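Local coordinates for surface presentation of antigens protein spaS (Salmonella typhimurium, PDB 3C01), which takes part, as a member of the type III secretion exporter family, in a secretory pathway that presents at the surface the determinants Salmonella needs to enter mammalian cells, at residues D61-L65 with E66-E70. Residues are numbered along the deposited sequence; the frame is centred on the assembly and turned at random.
Sequences DLVSL and EEIDE
Ser64 O faces the backbone N-H groups of Glu67 and Ile68 where the extended run 61-64 bends into helix 65-84. Glu67 N donates to it over 3.0 Å from well above the carbonyl plane, and the bond is bent, with an N-H...O angle of 138°. A second, weak bond comes from Ile68 N, 2.9 Å from Ser64 O.

Next to these bonds, Val63 and Ile68 close on each other. With chi1 at 176°, Val63 swings CG1 away from its own N and lays that methyl against Ile68 CA at 3.7 Å; the CD1 methyl of Ile68 comes back to meet Val63 CG1 at 3.9 Å. This i to i+5 contact at the N-terminal end of helix 65-84 has the pattern of a hydrophobic staple, and here it sits in the C-terminal cytoplasmic part of the exporter. Pro18 touches both side chains. The other branch of Ile68, CG2, rests 3.4 Å from Leu65 O.

Ser64 OG lies 3.8 Å from Glu66 CB, a van der Waals contact. Glu67 is buried, and its carboxylate turns to helix 47-56: OE2 is hydrogen-bonded to Ser52 OG and OE1 to Thr56 OG1, tying the first turn of one helix to the other.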
loop_
_atom_site.group_PDB
_atom_site.type_symbol
_atom_site.label_atom_id
_atom_site.label_comp_id
_atom_site.label_asym_id
_atom_site.label_seq_id
_atom_site.Cartn_x
_atom_site.Cartn_y
_atom_site.Cartn_z
ATOM N N ASP B 61 4.634 -7.820 7.666
ATOM C CA ASP B 61 6.083 -7.750 7.611
ATOM C C ASP B 61 6.520 -6.317 7.519
ATOM O O ASP B 61 5.834 -5.462 6.952
ATOM C CB ASP B 61 6.613 -8.385 6.346
ATOM C CG ASP B 61 6.554 -9.887 6.354
ATOM O OD1 ASP B 61 6.366 -10.479 7.440
ATOM O OD2 ASP B 61 6.749 -10.476 5.244
ATOM N N LEU B 62 7.711 -6.056 8.020
ATOM C CA LEU B 62 8.475 -4.925 7.570
ATOM C C LEU B 62 8.968 -5.191 6.138
ATOM O O LEU B 62 9.286 -6.337 5.758
ATOM C CB LEU B 62 9.648 -4.732 8.492
ATOM C CG LEU B 62 9.483 -3.844 9.729
ATOM C CD1 LEU B 62 8.159 -4.011 10.393
ATOM C CD2 LEU B 62 10.633 -4.140 10.672
ATOM N N VAL B 63 9.032 -4.128 5.345
ATOM C CA VAL B 63 9.606 -4.190 4.025
ATOM C C VAL B 63 11.105 -4.534 4.129
ATOM O O VAL B 63 11.859 -3.842 4.792
ATOM C CB VAL B 63 9.370 -2.836 3.294
ATOM C CG1 VAL B 63 10.046 -2.796 1.908
ATOM C CG2 VAL B 63 7.862 -2.574 3.180
ATOM N N SER B 64 11.534 -5.611 3.478
ATOM C CA SER B 64 12.888 -6.131 3.611
ATOM C C SER B 64 13.852 -5.369 2.712
ATOM O O SER B 64 13.436 -4.654 1.808
ATOM C CB SER B 64 12.893 -7.585 3.195
ATOM O OG SER B 64 12.460 -7.651 1.847
ATOM N N LEU B 65 15.141 -5.567 2.952
ATOM C CA LEU B 65 16.180 -4.797 2.285
ATOM C C LEU B 65 16.168 -4.995 0.760
ATOM O O LEU B 65 16.559 -4.127 0.006
ATOM C CB LEU B 65 17.562 -5.141 2.870
ATOM C CG LEU B 65 17.883 -4.633 4.295
ATOM C CD1 LEU B 65 16.637 -4.701 5.229
ATOM C CD2 LEU B 65 19.071 -5.421 4.894
ATOM N N GLU B 66 15.715 -6.146 0.315
ATOM C CA GLU B 66 15.517 -6.428 -1.104
ATOM C C GLU B 66 14.686 -5.337 -1.783
ATOM O O GLU B 66 15.065 -4.817 -2.819
ATOM C CB GLU B 66 14.755 -7.742 -1.166
ATOM C CG GLU B 66 14.611 -8.493 -2.482
ATOM C CD GLU B 66 13.940 -9.888 -2.219
ATOM O OE1 GLU B 66 12.980 -9.942 -1.378
ATOM O OE2 GLU B 66 14.381 -10.915 -2.815
ATOM N N GLU B 67 13.553 -4.985 -1.184
ATOM C CA GLU B 67 12.601 -4.091 -1.824
ATOM C C GLU B 67 12.497 -2.715 -1.220
ATOM O O GLU B 67 11.743 -1.878 -1.729
ATOM C CB GLU B 67 11.206 -4.712 -1.805
ATOM C CG GLU B 67 10.633 -5.035 -3.200
ATOM C CD GLU B 67 10.473 -6.507 -3.441
ATOM O OE1 GLU B 67 10.860 -7.328 -2.571
ATOM O OE2 GLU B 67 9.955 -6.851 -4.521
ATOM N N ILE B 68 13.244 -2.476 -0.153
ATOM C CA ILE B 68 13.119 -1.240 0.600
ATOM C C ILE B 68 13.377 -0.007 -0.264
ATOM O O ILE B 68 12.630 0.973 -0.165
ATOM C CB ILE B 68 14.053 -1.229 1.877
ATOM C CG1 ILE B 68 13.773 -0.012 2.767
ATOM C CG2 ILE B 68 15.512 -1.215 1.516
ATOM C CD1 ILE B 68 12.350 0.104 3.272
ATOM N N ASP B 69 14.419 -0.038 -1.098
ATOM C CA ASP B 69 14.777 1.159 -1.863
ATOM C C ASP B 69 13.707 1.529 -2.879
ATOM O O ASP B 69 13.414 2.716 -3.091
ATOM C CB ASP B 69 16.143 1.012 -2.555
ATOM C CG ASP B 69 17.294 0.838 -1.551
ATOM O OD1 ASP B 69 17.226 1.421 -0.437
ATOM O OD2 ASP B 69 18.274 0.113 -1.868
ATOM N N GLU B 70 13.121 0.516 -3.505
ATOM C CA GLU B 70 12.036 0.758 -4.450
ATOM C C GLU B 70 10.801 1.331 -3.744
ATOM O O GLU B 70 10.231 2.295 -4.201
ATOM C CB GLU B 70 11.690 -0.529 -5.140
ATOM C CG GLU B 70 10.841 -0.368 -6.342
ATOM C CD GLU B 70 10.828 -1.624 -7.208
ATOM O OE1 GLU B 70 10.285 -1.537 -8.338
ATOM O OE2 GLU B 70 11.361 -2.693 -6.763
#